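PDB 1TZ7: 4-alpha-glucanotransferase from Aquifex aeolicus, which belongs to the amylomaltase (D-enzyme) family of carbohydrate-active enzymes and is built around a parallel beta/alpha barrel. Local coordinates for residues Leu227-Ser232 with Pro274-Glu279; Ser35-Gly40 with Arg105-Phe110; Val398-Thr403 with Phe452-Met457; Glu99-Glu104 with Lys133-Phe138. All coordinates share one frame; numbering follows the deposited sequence.

Contact 1 (Leu227-Ser232 with Pro274-Glu279); sequences LPMYPS and PVYNWE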
# COMPACT_ATOMS: atom_id res chain seq x y z
N LEU A 227 -4.77 0.95 1.69
CA LEU A 227 -5.07 0.73 3.12
C LEU A 227 -5.19 -0.75 3.39
O LEU A 227 -6.18 -1.37 3.01
CB LEU A 227 -6.37 1.43 3.50
CG LEU A 227 -6.24 2.81 4.13
CD1 LEU A 227 -5.83 3.82 3.09
CD2 LEU A 227 -7.54 3.22 4.81
N PRO A 228 -4.20 -1.33 4.06
CA PRO A 228 -4.30 -2.72 4.50
C PRO A 228 -5.49 -2.92 5.42
O PRO A 228 -5.81 -2.04 6.20
CB PRO A 228 -2.98 -2.94 5.27
CG PRO A 228 -2.07 -1.88 4.78
CD PRO A 228 -2.93 -0.71 4.45
N MET A 229 -6.15 -4.07 5.32
CA MET A 229 -7.30 -4.37 6.16
C MET A 229 -6.90 -4.32 7.63
O MET A 229 -7.59 -3.73 8.45
CB MET A 229 -7.87 -5.74 5.81
CG MET A 229 -8.94 -6.26 6.80
SD MET A 229 -10.39 -5.17 6.96
CE MET A 229 -11.18 -5.42 5.38
N TYR A 230 -5.77 -4.96 7.93
CA TYR A 230 -5.37 -5.28 9.30
C TYR A 230 -3.99 -4.68 9.60
O TYR A 230 -3.14 -4.62 8.72
CB TYR A 230 -5.27 -6.79 9.48
CG TYR A 230 -6.59 -7.55 9.46
CD1 TYR A 230 -6.83 -8.54 8.50
CD2 TYR A 230 -7.57 -7.30 10.41
CE1 TYR A 230 -8.02 -9.24 8.49
CE2 TYR A 230 -8.76 -8.00 10.40
CZ TYR A 230 -8.98 -8.97 9.43
OH TYR A 230 -10.16 -9.67 9.42
N PRO A 231 -3.76 -4.29 10.85
CA PRO A 231 -2.40 -4.05 11.34
C PRO A 231 -1.75 -5.36 11.71
O PRO A 231 -2.44 -6.37 11.83
CB PRO A 231 -2.63 -3.21 12.59
CG PRO A 231 -3.94 -3.67 13.11
CD PRO A 231 -4.77 -4.05 11.90
N SER A 232 -0.44 -5.36 11.89
CA SER A 232 0.24 -6.50 12.49
C SER A 232 -0.02 -6.51 14.00
O SER A 232 -0.31 -5.48 14.59
CB SER A 232 1.75 -6.45 12.21
OG SER A 232 2.34 -5.32 12.82
N PRO A 274 -4.17 -10.16 14.23
CA PRO A 274 -5.34 -10.28 15.08
C PRO A 274 -6.57 -9.75 14.35
O PRO A 274 -6.45 -8.78 13.62
CB PRO A 274 -4.99 -9.41 16.29
CG PRO A 274 -4.05 -8.40 15.75
CD PRO A 274 -3.27 -9.08 14.67
N VAL A 275 -7.72 -10.38 14.53
CA VAL A 275 -8.94 -9.93 13.87
C VAL A 275 -9.60 -8.84 14.68
O VAL A 275 -9.34 -8.69 15.87
CB VAL A 275 -9.94 -11.10 13.65
CG1 VAL A 275 -9.31 -12.20 12.82
CG2 VAL A 275 -10.46 -11.64 14.98
N TYR A 276 -10.44 -8.05 14.02
CA TYR A 276 -11.16 -6.98 14.67
C TYR A 276 -12.29 -7.55 15.53
O TYR A 276 -12.98 -8.48 15.13
CB TYR A 276 -11.74 -6.02 13.63
CG TYR A 276 -10.70 -5.17 12.91
CD1 TYR A 276 -10.67 -5.10 11.52
CD2 TYR A 276 -9.75 -4.43 13.61
CE1 TYR A 276 -9.73 -4.33 10.84
CE2 TYR A 276 -8.80 -3.65 12.95
CZ TYR A 276 -8.80 -3.61 11.56
OH TYR A 276 -7.86 -2.83 10.89
N ASN A 277 -12.46 -6.98 16.72
CA ASN A 277 -13.71 -7.10 17.45
C ASN A 277 -14.70 -6.05 16.95
O ASN A 277 -14.80 -4.96 17.51
CB ASN A 277 -13.47 -6.92 18.95
CG ASN A 277 -14.69 -7.27 19.77
OD1 ASN A 277 -15.08 -8.42 19.87
ND2 ASN A 277 -15.29 -6.27 20.37
N TRP A 278 -15.43 -6.38 15.89
CA TRP A 278 -16.22 -5.40 15.15
C TRP A 278 -17.35 -4.81 15.97
O TRP A 278 -17.79 -3.68 15.73
CB TRP A 278 -16.76 -6.01 13.86
CG TRP A 278 -15.80 -5.90 12.71
CD1 TRP A 278 -15.06 -6.90 12.17
CD2 TRP A 278 -15.48 -4.72 11.97
NE1 TRP A 278 -14.30 -6.42 11.13
CE2 TRP A 278 -14.54 -5.08 10.99
CE3 TRP A 278 -15.90 -3.39 12.04
CZ2 TRP A 278 -14.00 -4.16 10.08
CZ3 TRP A 278 -15.36 -2.47 11.13
CH2 TRP A 278 -14.43 -2.86 10.17
N GLU A 279 -17.83 -5.56 16.95
CA GLU A 279 -18.90 -5.08 17.80
C GLU A 279 -18.42 -3.89 18.66
O GLU A 279 -19.21 -3.01 19.01
CB GLU A 279 -19.46 -6.21 18.68
CG GLU A 279 -18.95 -6.24 20.11
CD GLU A 279 -19.55 -7.39 20.92
OE1 GLU A 279 -19.52 -8.54 20.43
OE2 GLU A 279 -20.06 -7.13 22.03
O HOH W 1 -11.88 -8.80 11.52
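Y230 and Y276 both turn CG to the side opposite their carbonyl carbon, with chi1 at -70° in each, and this brings the two rings together. The rings meet obliquely, their planes 39° apart. Their centroids lie 5.2 Å from each other. The contact is made by one side of the Y230 ring: CD2 sits above one face of the Y276 ring, toward its rim, and CE2 of Y230 comes to 3.6 Å from CD1 of Y276. The phenol of Y276 reaches on to the backbone, where its OH donates a short hydrogen bond of 2.6 Å to M229 O. The hydroxyl approaches in the carbonyl plane. This bond ties the phenol end of Y276 to the backbone of 227-232.

The loop 227-232 follows strand 222-227 of the barrel, at the C-terminal end where (beta/alpha)8 enzymes carry their active site. The partner 274-279 leads from an antiparallel sheet into helix 278-283. N277 is the N-cap of that helix.

M229 makes a Met-aromatic contact: SD stands at the edge of the Y276 ring, 4.0 Å from CE1. The M229 chain bends at chi2 and chi3, and its CG lies 3.4 Å above the plane of the Y230 ring, over its centre. P231 comes from the opposite direction, with CD 3.5 Å from Y276 OH. One water links the segments, accepting from Y276 N at 3.0 Å. It also hydrogen-bonds Y230 OH at 2.9 Å, in the plane of that ring. W289 packs edge-to-face with Y276, and F245 meets the same ring.

Contact 2 (Ser35-Gly40 with Arg105-Phe110); sequences SPYGIG and RDLKRF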
# COMPACT_ATOMS: atom_id res chain seq x y z
N SER A 35 16.22 5.76 -7.52
CA SER A 35 17.01 6.72 -6.75
C SER A 35 18.37 6.13 -6.39
O SER A 35 18.53 4.91 -6.35
CB SER A 35 16.25 7.11 -5.48
OG SER A 35 14.95 7.58 -5.78
N PRO A 36 19.35 6.99 -6.13
CA PRO A 36 20.76 6.57 -6.07
C PRO A 36 21.20 5.97 -4.73
O PRO A 36 22.37 5.63 -4.60
CB PRO A 36 21.53 7.88 -6.35
CG PRO A 36 20.46 8.99 -6.43
CD PRO A 36 19.21 8.43 -5.88
N TYR A 37 20.30 5.84 -3.75
CA TYR A 37 20.72 5.48 -2.38
C TYR A 37 20.16 4.13 -1.91
O TYR A 37 19.82 3.94 -0.74
CB TYR A 37 20.34 6.60 -1.40
CG TYR A 37 20.99 7.91 -1.77
CD1 TYR A 37 22.35 8.10 -1.62
CD2 TYR A 37 20.23 8.96 -2.29
CE1 TYR A 37 22.96 9.29 -1.96
CE2 TYR A 37 20.82 10.16 -2.63
CZ TYR A 37 22.19 10.32 -2.47
OH TYR A 37 22.79 11.51 -2.81
N GLY A 38 20.08 3.17 -2.85
CA GLY A 38 19.81 1.78 -2.51
C GLY A 38 18.34 1.44 -2.61
O GLY A 38 17.97 0.28 -2.58
N ILE A 39 17.51 2.46 -2.73
CA ILE A 39 16.07 2.29 -2.74
C ILE A 39 15.41 3.57 -3.28
O ILE A 39 15.99 4.65 -3.22
CB ILE A 39 15.55 1.97 -1.30
CG1 ILE A 39 14.10 1.50 -1.34
CG2 ILE A 39 15.69 3.20 -0.39
CD1 ILE A 39 13.69 0.72 -0.11
N GLY A 40 14.20 3.43 -3.81
CA GLY A 40 13.45 4.58 -4.29
C GLY A 40 13.02 5.48 -3.13
O GLY A 40 12.78 5.00 -2.03
N ARG A 105 29.96 14.28 2.30
CA ARG A 105 30.68 13.01 2.34
C ARG A 105 29.85 11.90 3.02
O ARG A 105 30.15 10.72 2.87
CB ARG A 105 32.04 13.18 3.06
CG ARG A 105 31.94 13.33 4.57
CD ARG A 105 33.19 13.94 5.21
NE ARG A 105 32.98 14.28 6.62
CZ ARG A 105 33.85 14.95 7.37
NH1 ARG A 105 35.01 15.36 6.85
NH2 ARG A 105 33.57 15.21 8.64
N ASP A 106 28.81 12.30 3.75
CA ASP A 106 27.88 11.33 4.35
C ASP A 106 27.01 10.65 3.29
O ASP A 106 26.56 9.52 3.47
CB ASP A 106 26.98 12.02 5.39
CG ASP A 106 27.72 12.35 6.67
OD1 ASP A 106 28.55 11.53 7.12
OD2 ASP A 106 27.53 13.41 7.31
N LEU A 107 26.78 11.36 2.18
CA LEU A 107 26.04 10.78 1.05
C LEU A 107 26.89 9.74 0.33
O LEU A 107 28.11 9.88 0.23
CB LEU A 107 25.62 11.88 0.07
CG LEU A 107 24.54 12.86 0.56
CD1 LEU A 107 24.26 13.90 -0.50
CD2 LEU A 107 23.26 12.12 0.95
N LYS A 108 26.23 8.70 -0.17
CA LYS A 108 26.92 7.50 -0.62
C LYS A 108 26.09 6.77 -1.70
O LYS A 108 25.12 6.08 -1.39
CB LYS A 108 27.16 6.57 0.57
CG LYS A 108 27.81 5.25 0.22
CD LYS A 108 28.21 4.48 1.47
CE LYS A 108 27.04 4.35 2.46
NZ LYS A 108 27.13 3.13 3.32
N ARG A 109 26.49 6.93 -2.95
CA ARG A 109 25.74 6.38 -4.08
C ARG A 109 25.85 4.85 -4.13
O ARG A 109 26.90 4.28 -3.85
CB ARG A 109 26.26 6.97 -5.40
CG ARG A 109 25.28 7.90 -6.10
CD ARG A 109 25.04 9.22 -5.37
NE ARG A 109 25.47 10.38 -6.16
CZ ARG A 109 24.89 10.80 -7.28
NH1 ARG A 109 23.83 10.16 -7.77
NH2 ARG A 109 25.36 11.86 -7.92
N PHE A 110 24.74 4.20 -4.49
CA PHE A 110 24.74 2.79 -4.88
C PHE A 110 24.26 2.67 -6.33
O PHE A 110 23.42 3.44 -6.78
CB PHE A 110 23.81 1.98 -3.96
CG PHE A 110 24.21 2.03 -2.51
CD1 PHE A 110 25.02 1.04 -1.97
CD2 PHE A 110 23.75 3.05 -1.68
CE1 PHE A 110 25.38 1.08 -0.62
CE2 PHE A 110 24.11 3.08 -0.33
CZ PHE A 110 24.92 2.10 0.19
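P36 O accepts a hydrogen bond from F110 N at 2.8 Å. The bond is almost straight, 176° at the hydrogen, and the donor lies nearly along the C=O axis. The same oxygen receives a CA-H...O contact from R109 CA at 3.5 Å. Two neighbouring residues of 105-110 therefore hold one carbonyl.

Y37 lies against the same run of backbone. Its CG is opposite the carbonyl carbon (chi1 -59°), which sends the ring along the chain toward L107. K108 O meets the edge of the ring near its plane, 3.4 Å from CD1. At the far end, Y37 OH is 3.6 Å from L107 CD1, and its polar partner is E94 OE1, to which it is hydrogen-bonded. R109 bends at chi2 and chi3, which brings the edge of its guanidinium to the proline ring. NH1 comes within 3.5 Å of P36 CB, which lies near the plane of the group. F110 CD2 packs 3.8 Å from Y37 C and lies close to G38 N.

The segment 35-40 belongs to the loop between barrel strand 23-27 and helix 44-56. The segment 105-110 lies in the loop between helix 94-98 and helix 117-133. L107 also touches helix 94-98, I39 packs on helix 117-133, and K108 makes a cation-pi contact with Y123 of that helix.

Contact 3 (Val398-Thr403 with Phe452-Met457); sequences VYYTST and FAIIQM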
# COMPACT_ATOMS: atom_id res chain seq x y z
N VAL A 398 -11.82 0.13 -11.53
CA VAL A 398 -10.42 0.31 -11.86
C VAL A 398 -9.91 -0.97 -12.56
O VAL A 398 -10.01 -2.05 -12.01
CB VAL A 398 -9.58 0.57 -10.58
CG1 VAL A 398 -8.17 1.02 -10.95
CG2 VAL A 398 -10.27 1.63 -9.69
N TYR A 399 -9.38 -0.81 -13.77
CA TYR A 399 -8.99 -1.95 -14.63
C TYR A 399 -7.47 -1.99 -14.75
O TYR A 399 -6.86 -1.08 -15.31
CB TYR A 399 -9.61 -1.77 -16.02
CG TYR A 399 -9.73 -3.03 -16.88
CD1 TYR A 399 -10.07 -2.93 -18.23
CD2 TYR A 399 -9.51 -4.31 -16.36
CE1 TYR A 399 -10.20 -4.05 -19.03
CE2 TYR A 399 -9.63 -5.44 -17.16
CZ TYR A 399 -9.98 -5.29 -18.51
OH TYR A 399 -10.11 -6.39 -19.32
N TYR A 400 -6.86 -3.05 -14.21
CA TYR A 400 -5.40 -3.20 -14.21
C TYR A 400 -4.96 -4.14 -15.32
O TYR A 400 -5.69 -5.06 -15.68
CB TYR A 400 -4.95 -3.78 -12.85
CG TYR A 400 -5.24 -2.88 -11.68
CD1 TYR A 400 -6.48 -2.89 -11.06
CD2 TYR A 400 -4.27 -2.01 -11.19
CE1 TYR A 400 -6.75 -2.06 -9.97
CE2 TYR A 400 -4.53 -1.17 -10.11
CZ TYR A 400 -5.77 -1.20 -9.51
OH TYR A 400 -6.03 -0.36 -8.44
N THR A 401 -3.77 -3.91 -15.86
CA THR A 401 -3.10 -4.93 -16.66
C THR A 401 -2.68 -6.06 -15.74
O THR A 401 -3.01 -7.22 -15.97
CB THR A 401 -1.85 -4.34 -17.39
OG1 THR A 401 -0.98 -3.70 -16.45
CG2 THR A 401 -2.25 -3.24 -18.36
N SER A 402 -1.95 -5.71 -14.69
CA SER A 402 -1.62 -6.64 -13.63
C SER A 402 -1.35 -5.87 -12.34
O SER A 402 -1.36 -4.63 -12.33
CB SER A 402 -0.40 -7.49 -14.02
OG SER A 402 0.73 -6.68 -14.28
N THR A 403 -1.13 -6.59 -11.25
CA THR A 403 -0.88 -5.95 -9.95
C THR A 403 0.40 -6.46 -9.34
O THR A 403 1.06 -7.35 -9.87
CB THR A 403 -2.05 -6.21 -8.97
OG1 THR A 403 -2.06 -7.58 -8.56
CG2 THR A 403 -3.41 -5.99 -9.64
N PHE A 452 -11.17 4.27 -14.59
CA PHE A 452 -9.71 4.29 -14.32
C PHE A 452 -9.04 3.06 -14.95
O PHE A 452 -9.41 1.94 -14.65
CB PHE A 452 -9.42 4.27 -12.81
CG PHE A 452 -9.98 5.46 -12.04
CD1 PHE A 452 -10.45 6.59 -12.69
CD2 PHE A 452 -10.02 5.44 -10.65
CE1 PHE A 452 -10.96 7.67 -11.97
CE2 PHE A 452 -10.53 6.52 -9.94
CZ PHE A 452 -10.99 7.62 -10.60
N ALA A 453 -8.06 3.30 -15.81
CA ALA A 453 -7.22 2.24 -16.36
C ALA A 453 -5.81 2.38 -15.83
O ALA A 453 -5.19 3.43 -15.99
CB ALA A 453 -7.23 2.30 -17.85
N ILE A 454 -5.30 1.33 -15.19
CA ILE A 454 -3.99 1.39 -14.54
C ILE A 454 -3.06 0.34 -15.12
O ILE A 454 -3.39 -0.84 -15.16
CB ILE A 454 -4.13 1.19 -13.01
CG1 ILE A 454 -5.10 2.22 -12.42
CG2 ILE A 454 -2.75 1.28 -12.32
CD1 ILE A 454 -4.47 3.55 -12.08
N ILE A 455 -1.89 0.79 -15.57
CA ILE A 455 -0.85 -0.11 -16.08
C ILE A 455 0.23 -0.28 -15.01
O ILE A 455 0.78 0.70 -14.53
CB ILE A 455 -0.21 0.49 -17.35
CG1 ILE A 455 -1.30 0.86 -18.38
CG2 ILE A 455 0.79 -0.47 -17.96
CD1 ILE A 455 -0.82 1.82 -19.45
N GLN A 456 0.54 -1.52 -14.65
CA GLN A 456 1.71 -1.76 -13.81
C GLN A 456 2.98 -1.40 -14.58
O GLN A 456 3.10 -1.70 -15.76
CB GLN A 456 1.78 -3.23 -13.33
CG GLN A 456 2.57 -3.39 -12.02
CD GLN A 456 2.69 -4.84 -11.54
OE1 GLN A 456 3.21 -5.08 -10.44
NE2 GLN A 456 2.24 -5.78 -12.34
N MET A 457 3.91 -0.74 -13.90
CA MET A 457 5.08 -0.18 -14.57
C MET A 457 5.85 -1.27 -15.32
O MET A 457 6.34 -1.04 -16.41
CB MET A 457 6.00 0.51 -13.56
CG MET A 457 7.18 1.24 -14.18
SD MET A 457 6.65 2.65 -15.20
CE MET A 457 8.20 3.49 -15.43
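The Y400 ring lies beside I454, the two side chains pointing the same way, and it meets the isoleucine obliquely. CD2 of Y400 is 3.7 Å from I454 CB. The F452 ring is met obliquely by V398, whose CG2 is 3.9 Å from F452 CD2, and it packs edge-to-face with F302. V398 CG1 also touches I454 CG1 at 3.6 Å. These four side chains share one face of the sheet, directed into the barrel. Y399 and A453 lie on the other face, against V445 of helix 437-447.

The strands are neighbours in the parallel barrel sheet, joined by a helical beta-alpha-beta crossover. Their axes run 25° apart. Y399 N donates to F452 O at 2.9 Å, and I454 N donates to Y399 O at 2.9 Å. T401 N continues the ladder with a bond of 3.2 Å to I454 O.

Beyond T401 N the side chains take over. T401 OG1 sits between its backbone N and carbonyl carbon (chi1 54°), where it accepts from Q456 N at 3.2 Å. Q456 stretches out fully, and its NE2 makes a weak bond to S402 OG at 2.6 Å, bent to 125° at the hydrogen.

T401 OG1 and S402 OG are both hydrogen-bonded to OD2 of D459, in the short helix that follows Q456. T401, S402 and Q456 are buried. The two hydroxyls thus probably help to stabilise a carboxylate at the strand ends, and they tie that helix to the end of strand 397-400.

Contact 4 (Glu99-Glu104 with Lys133-Phe138); sequences EDLIKE and KNFRRF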
# COMPACT_ATOMS: atom_id res chain seq x y z
N GLU A 99 19.65 21.15 3.78
CA GLU A 99 19.26 21.87 5.00
C GLU A 99 20.43 21.91 6.01
O GLU A 99 20.24 22.25 7.18
CB GLU A 99 18.03 21.20 5.64
CG GLU A 99 16.93 22.17 6.03
CD GLU A 99 16.20 22.74 4.83
OE1 GLU A 99 16.05 23.98 4.76
OE2 GLU A 99 15.79 21.96 3.95
N ASP A 100 21.63 21.57 5.54
CA ASP A 100 22.85 21.61 6.36
C ASP A 100 22.71 20.77 7.64
O ASP A 100 23.18 21.15 8.71
CB ASP A 100 23.21 23.07 6.72
CG ASP A 100 24.08 23.72 5.68
OD1 ASP A 100 25.00 24.47 6.06
OD2 ASP A 100 23.92 23.55 4.45
N LEU A 101 22.07 19.61 7.50
CA LEU A 101 21.95 18.66 8.61
C LEU A 101 22.95 17.51 8.47
O LEU A 101 23.27 16.83 9.45
CB LEU A 101 20.53 18.11 8.68
CG LEU A 101 19.42 19.16 8.82
CD1 LEU A 101 18.06 18.51 8.66
CD2 LEU A 101 19.52 19.88 10.16
N ILE A 102 23.44 17.29 7.25
CA ILE A 102 24.54 16.36 7.01
C ILE A 102 25.55 16.96 6.04
O ILE A 102 25.25 17.91 5.31
CB ILE A 102 24.01 15.01 6.45
CG1 ILE A 102 23.15 15.24 5.21
CG2 ILE A 102 23.22 14.27 7.52
CD1 ILE A 102 23.01 14.01 4.33
N LYS A 103 26.76 16.40 6.03
CA LYS A 103 27.81 16.83 5.10
C LYS A 103 27.70 16.05 3.79
O LYS A 103 27.01 15.04 3.71
CB LYS A 103 29.19 16.62 5.72
CG LYS A 103 29.46 17.50 6.94
CD LYS A 103 30.89 17.32 7.45
CE LYS A 103 31.52 18.66 7.81
NZ LYS A 103 32.89 18.50 8.38
N GLU A 104 28.40 16.53 2.76
CA GLU A 104 28.35 15.91 1.43
C GLU A 104 28.97 14.50 1.44
O GLU A 104 28.55 13.63 0.67
CB GLU A 104 29.06 16.79 0.41
CG GLU A 104 28.99 16.26 -1.02
CD GLU A 104 28.68 17.35 -2.03
OE1 GLU A 104 29.52 18.25 -2.22
OE2 GLU A 104 27.59 17.29 -2.64
N LYS A 133 20.87 15.45 15.32
CA LYS A 133 21.85 16.12 16.18
C LYS A 133 22.06 17.57 15.75
O LYS A 133 22.14 18.46 16.59
CB LYS A 133 23.19 15.38 16.14
CG LYS A 133 23.15 13.97 16.72
CD LYS A 133 24.55 13.45 17.04
CE LYS A 133 24.54 12.53 18.25
NZ LYS A 133 23.92 11.21 17.94
N ASN A 134 22.14 17.79 14.44
CA ASN A 134 22.37 19.13 13.90
C ASN A 134 21.06 19.88 13.68
O ASN A 134 20.96 20.74 12.81
CB ASN A 134 23.13 19.04 12.58
CG ASN A 134 24.48 18.37 12.73
OD1 ASN A 134 24.71 17.28 12.20
ND2 ASN A 134 25.38 19.02 13.45
N PHE A 135 20.06 19.55 14.49
CA PHE A 135 18.72 20.10 14.33
C PHE A 135 18.24 20.70 15.66
O PHE A 135 18.75 20.35 16.73
CB PHE A 135 17.76 19.01 13.84
CG PHE A 135 16.38 19.52 13.49
CD1 PHE A 135 16.14 20.15 12.27
CD2 PHE A 135 15.33 19.35 14.38
CE1 PHE A 135 14.86 20.60 11.96
CE2 PHE A 135 14.06 19.81 14.07
CZ PHE A 135 13.83 20.43 12.86
N ARG A 136 17.26 21.58 15.58
CA ARG A 136 17.48 23.00 15.83
C ARG A 136 16.15 23.73 15.90
O ARG A 136 15.89 24.48 16.85
CB ARG A 136 18.32 23.58 14.68
CG ARG A 136 19.78 23.85 15.04
CD ARG A 136 20.75 23.69 13.86
NE ARG A 136 21.67 24.82 13.73
CZ ARG A 136 22.46 25.03 12.67
NH1 ARG A 136 23.27 26.09 12.65
NH2 ARG A 136 22.46 24.18 11.65
N ARG A 137 15.31 23.52 14.89
CA ARG A 137 14.03 24.19 14.79
C ARG A 137 12.92 23.31 15.39
O ARG A 137 12.09 22.77 14.67
CB ARG A 137 13.71 24.50 13.32
CG ARG A 137 12.57 25.48 13.11
CD ARG A 137 12.89 26.62 12.13
NE ARG A 137 13.60 26.15 10.93
CZ ARG A 137 14.92 26.30 10.72
NH1 ARG A 137 15.46 25.84 9.60
NH2 ARG A 137 15.69 26.91 11.62
N PHE A 138 12.93 23.18 16.72
CA PHE A 138 12.04 22.25 17.41
C PHE A 138 10.61 22.79 17.50
O PHE A 138 9.67 22.04 17.77
CB PHE A 138 12.56 21.95 18.82
CG PHE A 138 13.67 20.94 18.86
CD1 PHE A 138 13.39 19.59 19.03
CD2 PHE A 138 14.99 21.34 18.73
CE1 PHE A 138 14.41 18.65 19.06
CE2 PHE A 138 16.02 20.40 18.76
CZ PHE A 138 15.73 19.06 18.93
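A Schellman motif ends helix 94-98, and its residues D100 and L101 meet the chain leaving helix 117-133. D100, with positive phi, is the C-prime residue: D100 N bonds to L97 O, and L101 N to L96 O. L101 makes the main contact through one methyl. Its chi1 of -57° and chi2 of 171° together bring CD2 to the carbonyl of N134. CD2 is 3.1 Å from N134 O, a tight approach. The same methyl lies in the plane of the F135 ring, at its edge, 4.0 Å from CD1. One face of that ring has R137 N above its centre, at 3.9 Å.

Charged groups gather around this packing without touching. E99 OE1 is 5.2 Å from R137 NH1, and D100 OD1 is 6.1 Å from R136 NH2. Their opposite charges may attract weakly at the surface. The guanidinium of R136 also turns an edge toward D100 O, with NH2 4.3 Å away.

N134 is the first residue to leave helix 117-133, and the chain soon enters helix 138-147. L101 also packs on A131 of helix 117-133 and on L96 of helix 94-98. The F135 ring meets F200 of helix 192-218.

Overall arrangement
Contacts 2 and 4 are neighbours and interlock along the chain, their segments alternating. Their centres are 18 Å apart, and they touch where L107 CD2 packs 3.9 Å from I102 CD1. Both involve the linker between helices 94-98 and 117-133, outside the barrel. Contact 3 lies in the barrel sheet and contact 1 in a loop beyond it, centres 27 Å apart. Contact 1 ties the loop after strand 222-227 to the turn that follows strand 269-274 of the antiparallel sheet. Contacts 2 and 4 close before contact 1 opens, and contact 3 comes last. Of the four, contact 2 alone links the barrel loop after strand 23-27 to the 99-110 linker, while contact 4 packs that linker on the end of helix 117-133.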